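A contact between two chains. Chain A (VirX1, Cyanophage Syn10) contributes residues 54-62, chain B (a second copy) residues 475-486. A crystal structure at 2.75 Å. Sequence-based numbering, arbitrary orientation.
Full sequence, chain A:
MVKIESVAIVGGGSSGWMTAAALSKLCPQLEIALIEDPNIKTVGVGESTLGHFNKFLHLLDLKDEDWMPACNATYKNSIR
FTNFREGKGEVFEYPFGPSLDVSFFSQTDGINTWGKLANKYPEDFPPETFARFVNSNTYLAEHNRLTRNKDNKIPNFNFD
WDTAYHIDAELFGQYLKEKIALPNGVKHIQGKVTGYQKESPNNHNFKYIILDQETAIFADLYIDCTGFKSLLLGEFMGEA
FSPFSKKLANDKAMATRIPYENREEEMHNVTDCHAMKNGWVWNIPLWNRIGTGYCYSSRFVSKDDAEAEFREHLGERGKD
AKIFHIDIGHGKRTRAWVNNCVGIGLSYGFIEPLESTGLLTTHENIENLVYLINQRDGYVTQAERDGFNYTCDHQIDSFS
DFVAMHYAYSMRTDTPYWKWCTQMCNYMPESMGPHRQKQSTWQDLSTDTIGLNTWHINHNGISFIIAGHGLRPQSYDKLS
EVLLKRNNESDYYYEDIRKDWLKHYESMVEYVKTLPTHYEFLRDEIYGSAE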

# COMPACT_ATOMS: atom_id res chain seq x y z
N ASN A 54 -4.94 2.51 -30.31
CA ASN A 54 -4.08 3.47 -31.07
C ASN A 54 -2.61 3.03 -30.96
O ASN A 54 -1.90 3.09 -31.99
CB ASN A 54 -4.32 4.91 -30.64
CG ASN A 54 -5.67 5.44 -31.10
OD1 ASN A 54 -5.84 5.77 -32.30
ND2 ASN A 54 -6.60 5.56 -30.16
N LYS A 55 -2.19 2.57 -29.77
CA LYS A 55 -0.81 2.07 -29.54
C LYS A 55 -0.53 0.90 -30.47
O LYS A 55 0.56 0.86 -31.08
CB LYS A 55 -0.60 1.60 -28.10
CG LYS A 55 0.86 1.38 -27.73
CD LYS A 55 1.05 0.48 -26.53
CE LYS A 55 2.20 0.85 -25.62
NZ LYS A 55 1.82 0.67 -24.20
N PHE A 56 -1.48 -0.03 -30.56
CA PHE A 56 -1.41 -1.23 -31.43
C PHE A 56 -1.24 -0.75 -32.87
O PHE A 56 -0.27 -1.18 -33.54
CB PHE A 56 -2.63 -2.13 -31.22
CG PHE A 56 -2.63 -3.38 -32.05
CD1 PHE A 56 -1.99 -4.52 -31.59
CD2 PHE A 56 -3.24 -3.42 -33.30
CE1 PHE A 56 -1.96 -5.67 -32.36
CE2 PHE A 56 -3.21 -4.58 -34.07
CZ PHE A 56 -2.57 -5.71 -33.59
N LEU A 57 -2.14 0.13 -33.33
CA LEU A 57 -2.12 0.64 -34.73
C LEU A 57 -0.76 1.30 -35.01
O LEU A 57 -0.18 1.03 -36.08
CB LEU A 57 -3.28 1.63 -34.91
CG LEU A 57 -4.66 0.99 -34.98
CD1 LEU A 57 -5.75 2.03 -34.84
CD2 LEU A 57 -4.83 0.22 -36.28
N HIS A 58 -0.27 2.11 -34.08
CA HIS A 58 0.99 2.88 -34.23
C HIS A 58 2.17 1.91 -34.28
O HIS A 58 3.07 2.14 -35.12
CB HIS A 58 1.06 3.96 -33.15
CG HIS A 58 0.38 5.24 -33.52
ND1 HIS A 58 1.02 6.23 -34.24
CD2 HIS A 58 -0.86 5.71 -33.28
CE1 HIS A 58 0.20 7.24 -34.43
NE2 HIS A 58 -0.95 6.96 -33.84
N LEU A 59 2.15 0.85 -33.46
CA LEU A 59 3.22 -0.19 -33.42
C LEU A 59 3.27 -0.92 -34.77
O LEU A 59 4.38 -1.37 -35.14
CB LEU A 59 2.94 -1.18 -32.28
CG LEU A 59 3.33 -0.71 -30.87
CD1 LEU A 59 2.66 -1.57 -29.81
CD2 LEU A 59 4.82 -0.76 -30.68
N LEU A 60 2.14 -1.03 -35.48
CA LEU A 60 2.06 -1.75 -36.78
C LEU A 60 2.10 -0.77 -37.96
O LEU A 60 2.01 -1.26 -39.10
CB LEU A 60 0.77 -2.58 -36.83
CG LEU A 60 0.70 -3.75 -35.84
CD1 LEU A 60 -0.49 -4.64 -36.16
CD2 LEU A 60 1.98 -4.57 -35.84
N ASP A 61 2.25 0.54 -37.69
CA ASP A 61 2.42 1.63 -38.70
C ASP A 61 1.17 1.78 -39.57
O ASP A 61 1.30 2.22 -40.72
CB ASP A 61 3.62 1.39 -39.61
CG ASP A 61 4.97 1.61 -38.94
OD1 ASP A 61 5.14 2.66 -38.31
OD2 ASP A 61 5.84 0.71 -39.08
N LEU A 62 -0.01 1.45 -39.03
CA LEU A 62 -1.29 1.44 -39.79
C LEU A 62 -1.85 2.86 -39.83
O LEU A 62 -2.20 3.35 -38.75
CB LEU A 62 -2.27 0.47 -39.12
CG LEU A 62 -1.95 -1.01 -39.32
CD1 LEU A 62 -2.63 -1.87 -38.26
CD2 LEU A 62 -2.35 -1.45 -40.72
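Chain B, residues 475-486: SYDKLSEVLLKR

The contact is a small, mainly apolar helix-on-helix packing between two copies of VirX1, closed at one end by a salt bridge between Lys B478 and Asp A61. Together the two stretches bury 440 Å².

Chain B enters through Tyr B476, which has an extended backbone (phi/psi -143/149°), and then turns into a helix that runs from about Asp B477 to about Leu B484. This helix lies across the last turns of the chain A helix that ends at Leu A59. The two N-to-C directions make an angle of 122°, so the chain B helix runs obliquely against the direction of its partner, and the axes come within 9.7 Å of each other. The backbones are in closest register at His A58 and Val B482, whose CA atoms are 6.2 Å apart.

Val B482 occupies the centre of the contact. Its CA-to-CB bond points toward chain A, and its short branches rest directly on the helix: CG2 lies 3.7 Å from both His A58 C and Leu A59 N and 3.9 Å from Leu A59 CD2, while CG1 lies 3.8 Å from Lys A55 CG. Val B482 CG2 thus packs against the main chain of the chain A helix as well as against side chains.

Leu A59 is the most extensively covered residue of chain A. Its CA-to-CB bond points sideways, but the end of the side chain comes nearer to chain B, placing CD2 4.1 Å from Leu B479 CA, 4.1 Å from Lys B478 CG and 4.1 Å from Tyr B476 CE2. Lys A55, one turn earlier, also starts out sideways and bends in through its aliphatic portion, with CE 3.9 Å from Leu B479 CD1 and 4.4 Å from Leu B483 CD2. Here the lysine contributes methylene packing. On the far side of Val B482, His A58 points toward chain B, and its ND1 is 4.5 Å from Lys B485 CB, a looser contact.

The polar element lies just beyond the chain A helix. Asp A61 has positive phi (65°) and belongs to a Schellman motif, in which Asp A61 N bonds back to His A58 O and Leu A62 N to Leu A57 O. The CA-to-CB bond of Lys B478 points toward chain A, and the side chain passes the carbonyls at the end of the helix, with CE 3.5 Å from Leu A59 O and 3.7 Å from His A58 O. Its NZ then donates a hydrogen bond to Asp A61 OD1 at 2.7 Å, forming the salt bridge.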

# COMPACT_ATOMS: atom_id res chain seq x y z
N SER B 475 11.87 -3.49 -24.22
CA SER B 475 12.64 -4.63 -24.78
C SER B 475 12.99 -4.37 -26.25
O SER B 475 13.95 -4.99 -26.73
CB SER B 475 11.91 -5.94 -24.59
OG SER B 475 10.60 -5.91 -25.10
N TYR B 476 12.24 -3.49 -26.93
CA TYR B 476 12.42 -3.14 -28.36
C TYR B 476 12.14 -1.65 -28.59
O TYR B 476 11.29 -1.04 -27.88
CB TYR B 476 11.53 -4.01 -29.25
CG TYR B 476 10.04 -3.93 -29.03
CD1 TYR B 476 9.44 -4.41 -27.87
CD2 TYR B 476 9.20 -3.45 -30.03
CE1 TYR B 476 8.08 -4.37 -27.69
CE2 TYR B 476 7.83 -3.41 -29.87
CZ TYR B 476 7.26 -3.86 -28.69
OH TYR B 476 5.92 -3.76 -28.52
N ASP B 477 12.84 -1.08 -29.57
CA ASP B 477 12.91 0.40 -29.77
C ASP B 477 11.59 0.93 -30.33
O ASP B 477 11.23 2.09 -30.00
CB ASP B 477 14.08 0.78 -30.68
CG ASP B 477 14.40 2.26 -30.58
OD1 ASP B 477 14.48 2.76 -29.41
OD2 ASP B 477 14.54 2.91 -31.66
N LYS B 478 10.89 0.13 -31.14
CA LYS B 478 9.62 0.53 -31.79
C LYS B 478 8.60 0.94 -30.72
O LYS B 478 7.70 1.77 -31.02
CB LYS B 478 9.13 -0.62 -32.67
CG LYS B 478 7.85 -0.33 -33.44
CD LYS B 478 7.94 0.94 -34.29
CE LYS B 478 6.64 1.29 -34.97
NZ LYS B 478 6.80 1.60 -36.42
N LEU B 479 8.75 0.39 -29.52
CA LEU B 479 7.87 0.63 -28.34
C LEU B 479 8.08 2.06 -27.83
O LEU B 479 7.08 2.77 -27.59
CB LEU B 479 8.24 -0.39 -27.27
CG LEU B 479 7.40 -0.35 -25.99
CD1 LEU B 479 5.92 -0.25 -26.31
CD2 LEU B 479 7.71 -1.59 -25.17
N SER B 480 9.35 2.44 -27.65
CA SER B 480 9.83 3.80 -27.29
C SER B 480 9.32 4.82 -28.31
O SER B 480 8.75 5.83 -27.89
CB SER B 480 11.33 3.80 -27.21
OG SER B 480 11.84 2.69 -26.48
N GLU B 481 9.54 4.56 -29.59
CA GLU B 481 9.13 5.39 -30.76
C GLU B 481 7.66 5.80 -30.63
O GLU B 481 7.33 6.97 -30.84
CB GLU B 481 9.32 4.58 -32.04
CG GLU B 481 10.53 4.97 -32.84
CD GLU B 481 10.81 4.04 -34.01
OE1 GLU B 481 10.08 4.15 -35.04
OE2 GLU B 481 11.74 3.21 -33.87
N VAL B 482 6.80 4.83 -30.32
CA VAL B 482 5.31 4.96 -30.33
C VAL B 482 4.88 5.85 -29.16
O VAL B 482 3.89 6.58 -29.32
CB VAL B 482 4.66 3.57 -30.33
CG1 VAL B 482 3.30 3.55 -29.65
CG2 VAL B 482 4.57 3.02 -31.75
N LEU B 483 5.60 5.84 -28.04
CA LEU B 483 5.29 6.67 -26.84
C LEU B 483 5.70 8.14 -27.08
O LEU B 483 5.04 9.02 -26.51
CB LEU B 483 5.95 6.05 -25.61
CG LEU B 483 5.43 4.66 -25.25
CD1 LEU B 483 6.43 3.91 -24.36
CD2 LEU B 483 4.05 4.73 -24.61
N LEU B 484 6.69 8.42 -27.94
CA LEU B 484 7.08 9.80 -28.37
C LEU B 484 6.02 10.40 -29.29
O LEU B 484 6.02 11.63 -29.46
CB LEU B 484 8.41 9.78 -29.14
CG LEU B 484 9.63 9.23 -28.42
CD1 LEU B 484 10.82 9.26 -29.36
CD2 LEU B 484 9.89 10.02 -27.15
N LYS B 485 5.22 9.57 -29.96
CA LYS B 485 4.33 10.01 -31.06
C LYS B 485 3.18 10.87 -30.51
O LYS B 485 2.70 11.70 -31.27
CB LYS B 485 3.83 8.81 -31.87
CG LYS B 485 4.82 8.27 -32.90
CD LYS B 485 4.66 8.87 -34.30
CE LYS B 485 5.96 9.03 -35.06
NZ LYS B 485 6.06 10.38 -35.66
N ARG B 486 2.78 10.70 -29.25
CA ARG B 486 1.68 11.51 -28.63
C ARG B 486 2.00 13.00 -28.79
O ARG B 486 1.23 13.66 -29.51
CB ARG B 486 1.46 11.17 -27.16
CG ARG B 486 0.38 12.00 -26.48
CD ARG B 486 -0.96 11.80 -27.11
NE ARG B 486 -2.10 12.26 -26.31
CZ ARG B 486 -2.47 13.53 -26.13
NH1 ARG B 486 -1.77 14.52 -26.64
NH2 ARG B 486 -3.55 13.80 -25.41